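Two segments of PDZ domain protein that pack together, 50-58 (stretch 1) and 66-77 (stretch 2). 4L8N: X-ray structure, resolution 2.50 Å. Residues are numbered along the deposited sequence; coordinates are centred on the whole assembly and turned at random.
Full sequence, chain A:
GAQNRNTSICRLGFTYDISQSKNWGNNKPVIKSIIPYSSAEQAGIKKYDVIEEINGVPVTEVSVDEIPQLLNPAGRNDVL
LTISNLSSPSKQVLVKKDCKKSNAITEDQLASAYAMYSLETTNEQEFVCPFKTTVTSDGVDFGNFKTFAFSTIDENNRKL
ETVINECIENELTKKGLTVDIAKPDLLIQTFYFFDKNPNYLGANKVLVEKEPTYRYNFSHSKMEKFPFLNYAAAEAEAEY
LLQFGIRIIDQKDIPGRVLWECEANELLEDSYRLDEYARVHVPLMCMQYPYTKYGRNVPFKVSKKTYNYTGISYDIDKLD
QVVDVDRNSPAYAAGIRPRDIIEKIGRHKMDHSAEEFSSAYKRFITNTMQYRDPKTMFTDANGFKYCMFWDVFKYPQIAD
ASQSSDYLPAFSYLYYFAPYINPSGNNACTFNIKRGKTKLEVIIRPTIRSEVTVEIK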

# COMPACT_ATOMS: atom_id res chain seq x y z
N VAL A 50 -25.59 13.94 -9.96
CA VAL A 50 -26.35 12.71 -10.17
C VAL A 50 -27.59 13.02 -11.00
O VAL A 50 -28.42 13.84 -10.58
CB VAL A 50 -26.71 12.01 -8.84
CG1 VAL A 50 -27.63 10.82 -9.08
CG2 VAL A 50 -25.45 11.58 -8.10
N ILE A 51 -27.72 12.38 -12.17
CA ILE A 51 -28.91 12.53 -13.00
C ILE A 51 -30.01 11.64 -12.39
O ILE A 51 -29.90 10.40 -12.41
CB ILE A 51 -28.67 12.23 -14.50
CG1 ILE A 51 -27.56 13.13 -15.09
CG2 ILE A 51 -30.00 12.31 -15.29
CD1 ILE A 51 -27.20 12.83 -16.51
N GLU A 52 -31.01 12.27 -11.77
CA GLU A 52 -32.10 11.56 -11.12
C GLU A 52 -33.21 11.24 -12.11
O GLU A 52 -33.75 10.13 -12.09
CB GLU A 52 -32.66 12.38 -9.94
CG GLU A 52 -31.68 12.57 -8.79
CD GLU A 52 -31.47 11.39 -7.85
OE1 GLU A 52 -32.24 10.40 -7.95
OE2 GLU A 52 -30.56 11.48 -7.00
N GLU A 53 -33.58 12.22 -12.95
CA GLU A 53 -34.63 12.08 -13.96
C GLU A 53 -34.18 12.73 -15.26
O GLU A 53 -33.42 13.70 -15.25
CB GLU A 53 -35.98 12.70 -13.52
CG GLU A 53 -36.46 12.42 -12.10
CD GLU A 53 -37.72 13.13 -11.65
OE1 GLU A 53 -38.23 14.00 -12.40
OE2 GLU A 53 -38.21 12.82 -10.54
N ILE A 54 -34.67 12.19 -16.38
CA ILE A 54 -34.44 12.72 -17.72
C ILE A 54 -35.83 13.07 -18.28
O ILE A 54 -36.72 12.22 -18.30
CB ILE A 54 -33.65 11.74 -18.64
CG1 ILE A 54 -32.32 11.29 -17.98
CG2 ILE A 54 -33.43 12.36 -20.04
CD1 ILE A 54 -31.63 10.05 -18.60
N ASN A 55 -36.02 14.33 -18.67
CA ASN A 55 -37.27 14.87 -19.24
C ASN A 55 -38.53 14.47 -18.43
O ASN A 55 -39.60 14.29 -19.00
CB ASN A 55 -37.42 14.46 -20.72
CG ASN A 55 -36.41 15.08 -21.66
OD1 ASN A 55 -36.13 16.28 -21.61
ND2 ASN A 55 -35.90 14.27 -22.57
N GLY A 56 -38.36 14.37 -17.11
CA GLY A 56 -39.42 14.02 -16.17
C GLY A 56 -39.48 12.56 -15.78
O GLY A 56 -40.15 12.23 -14.79
N VAL A 57 -38.80 11.66 -16.53
CA VAL A 57 -38.82 10.22 -16.19
C VAL A 57 -37.61 9.84 -15.29
O VAL A 57 -36.46 10.04 -15.70
CB VAL A 57 -38.98 9.25 -17.41
CG1 VAL A 57 -38.09 9.62 -18.59
CG2 VAL A 57 -38.77 7.78 -17.01
N PRO A 58 -37.87 9.26 -14.08
CA PRO A 58 -36.76 8.81 -13.21
C PRO A 58 -35.91 7.72 -13.88
O PRO A 58 -36.45 6.84 -14.55
CB PRO A 58 -37.48 8.29 -11.97
CG PRO A 58 -38.82 8.91 -12.01
CD PRO A 58 -39.17 8.96 -13.46
N GLU A 66 -30.84 2.05 -22.34
CA GLU A 66 -31.57 3.10 -23.05
C GLU A 66 -31.37 4.53 -22.46
O GLU A 66 -32.02 5.47 -22.93
CB GLU A 66 -33.07 2.77 -23.22
CG GLU A 66 -33.79 2.26 -21.99
CD GLU A 66 -35.19 1.73 -22.25
OE1 GLU A 66 -35.95 2.37 -23.02
OE2 GLU A 66 -35.55 0.68 -21.67
N ILE A 67 -30.42 4.70 -21.49
CA ILE A 67 -30.10 6.02 -20.92
C ILE A 67 -29.37 6.88 -21.98
O ILE A 67 -29.79 8.03 -22.12
CB ILE A 67 -29.35 5.94 -19.56
CG1 ILE A 67 -30.37 5.95 -18.41
CG2 ILE A 67 -28.30 7.07 -19.38
CD1 ILE A 67 -29.87 5.43 -17.11
N PRO A 68 -28.35 6.39 -22.75
CA PRO A 68 -27.70 7.27 -23.74
C PRO A 68 -28.64 7.83 -24.81
O PRO A 68 -28.46 8.98 -25.22
CB PRO A 68 -26.64 6.37 -24.38
CG PRO A 68 -27.04 4.98 -24.04
CD PRO A 68 -27.69 5.07 -22.70
N GLN A 69 -29.64 7.04 -25.26
CA GLN A 69 -30.63 7.44 -26.27
C GLN A 69 -31.59 8.48 -25.70
O GLN A 69 -31.95 9.42 -26.41
CB GLN A 69 -31.43 6.23 -26.80
CG GLN A 69 -30.64 5.29 -27.73
CD GLN A 69 -29.66 4.39 -27.00
OE1 GLN A 69 -29.95 3.84 -25.93
NE2 GLN A 69 -28.46 4.25 -27.56
N LEU A 70 -31.99 8.32 -24.42
CA LEU A 70 -32.89 9.21 -23.70
C LEU A 70 -32.23 10.55 -23.41
O LEU A 70 -32.92 11.57 -23.32
CB LEU A 70 -33.35 8.54 -22.40
CG LEU A 70 -34.84 8.64 -22.09
CD1 LEU A 70 -35.66 7.78 -23.03
CD2 LEU A 70 -35.11 8.25 -20.66
N LEU A 71 -30.90 10.54 -23.28
CA LEU A 71 -30.09 11.73 -23.03
C LEU A 71 -29.83 12.50 -24.32
O LEU A 71 -29.60 13.71 -24.26
CB LEU A 71 -28.76 11.38 -22.35
CG LEU A 71 -28.80 11.29 -20.84
CD1 LEU A 71 -27.52 10.71 -20.30
CD2 LEU A 71 -29.11 12.65 -20.20
N ASN A 72 -29.87 11.81 -25.49
CA ASN A 72 -29.70 12.44 -26.80
C ASN A 72 -30.94 12.13 -27.67
O ASN A 72 -30.85 11.30 -28.59
CB ASN A 72 -28.40 11.99 -27.47
CG ASN A 72 -28.01 12.87 -28.64
OD1 ASN A 72 -27.34 13.90 -28.48
ND2 ASN A 72 -28.44 12.49 -29.83
N PRO A 73 -32.12 12.75 -27.40
CA PRO A 73 -33.32 12.43 -28.20
C PRO A 73 -33.21 12.92 -29.64
O PRO A 73 -32.41 13.82 -29.94
CB PRO A 73 -34.46 13.14 -27.46
CG PRO A 73 -33.91 13.52 -26.13
CD PRO A 73 -32.45 13.75 -26.36
N ALA A 74 -34.00 12.31 -30.54
CA ALA A 74 -34.01 12.68 -31.96
C ALA A 74 -34.77 14.00 -32.17
O ALA A 74 -34.15 15.01 -32.53
CB ALA A 74 -34.60 11.56 -32.80
N GLY A 75 -36.08 13.98 -31.89
CA GLY A 75 -37.00 15.10 -32.04
C GLY A 75 -36.70 16.30 -31.16
O GLY A 75 -36.73 17.44 -31.63
N ARG A 76 -36.43 16.04 -29.86
CA ARG A 76 -36.11 17.05 -28.85
C ARG A 76 -34.71 17.61 -29.10
O ARG A 76 -33.88 16.93 -29.70
CB ARG A 76 -36.22 16.44 -27.44
CG ARG A 76 -36.46 17.46 -26.33
CD ARG A 76 -36.82 16.83 -25.00
NE ARG A 76 -36.82 17.84 -23.94
CZ ARG A 76 -37.88 18.57 -23.57
NH1 ARG A 76 -39.06 18.38 -24.16
NH2 ARG A 76 -37.77 19.48 -22.61
N ASN A 77 -34.45 18.85 -28.64
CA ASN A 77 -33.13 19.48 -28.76
C ASN A 77 -32.57 19.89 -27.39
O ASN A 77 -31.35 19.84 -27.19
CB ASN A 77 -33.16 20.67 -29.70
CG ASN A 77 -32.34 20.44 -30.94
OD1 ASN A 77 -32.03 19.30 -31.32
ND2 ASN A 77 -31.98 21.52 -31.61

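This is a small, mainly apolar contact in which a strand and the tight turn that follows it pack against a short helix and the loop behind it, held by side-chain packing without a single hydrogen bond between the two stretches. The buried surface, both sides summed, is 372 Å². Strand 50-54 and helix 67-71 approach to 10.0 Å between axes, with an angle of 63° between their N-to-C directions, so the strand runs obliquely to the helix; of its residues, Ile-51 and Ile-54 make contact. The nearest pair of CA atoms is that of Ile-54 and Leu-71, 6.9 Å apart.

Ile-54 is the centre of the contact and has the largest covered area of any residue in it, 90 Å². Its CA-to-CB bond points toward the helix, and with chi1 m and chi2 t the side chain reaches three helix residues. Its CD1 lies 3.8 Å from Leu-71 CG and 4.3 Å from Ile-67 CG1, so the tip of the side chain meets residues one helical turn apart. Nearer the backbone, Ile-54 CB is 4.3 Å from Leu-70 CD2, while Ile-54 CG2 comes to 3.4 Å from Leu-70 O, a methyl group resting against a main-chain carbonyl. Leu-71 starts out sideways from its CA, but the end of its side chain comes nearer to the strand; there its CD2 also meets Ile-51 CD1 at 4.2 Å. Ile-51 and Ile-54 both point toward the helix, whereas Glu-52 and Glu-53 between them stay out of its reach.

A type I' turn from Ile-54 to Val-57 shapes the edge of the contact. It is closed by a pair of backbone hydrogen bonds, Ile-54 N to Val-57 O at 2.9 Å and Val-57 N to Ile-54 O at 2.8 Å. Gly-56 suits its place in the turn: at phi 97° and psi -16°, a CB would be jammed against the carbonyl O of Asn-55. The turn brings Val-57 back to the helix, where its CG1 lies 3.9 Å from Leu-70 CD2. Leu-70 CD2 thus packs against both residues that end the turn.

On the helix side, Leu-70 N bonds to Glu-66 O at 3.2 Å and Leu-71 N to Ile-67 O at 3.0 Å, fixing the backbone from which these leucines project.

Asn-55 carries the polar part of the contact. Its ND2 lies 4.1 Å from Leu-70 O, too far for a hydrogen bond, and 4.1 Å from Pro-73 CG. The CA-to-CB bond of Arg-76 points toward the first stretch, and its side chain, with chi1 to chi3 all t, brings NE to 2.9 Å from Asn-55 OD1. Despite that short distance the angle is poor, and the pair is not a hydrogen bond; the oxygen approaches the guanidinium obliquely. Both atoms are hydrogen-bonded to other partners, Asn-55 OD1 elsewhere in the structure and Arg-76 NE to a residue just beyond one of the stretches.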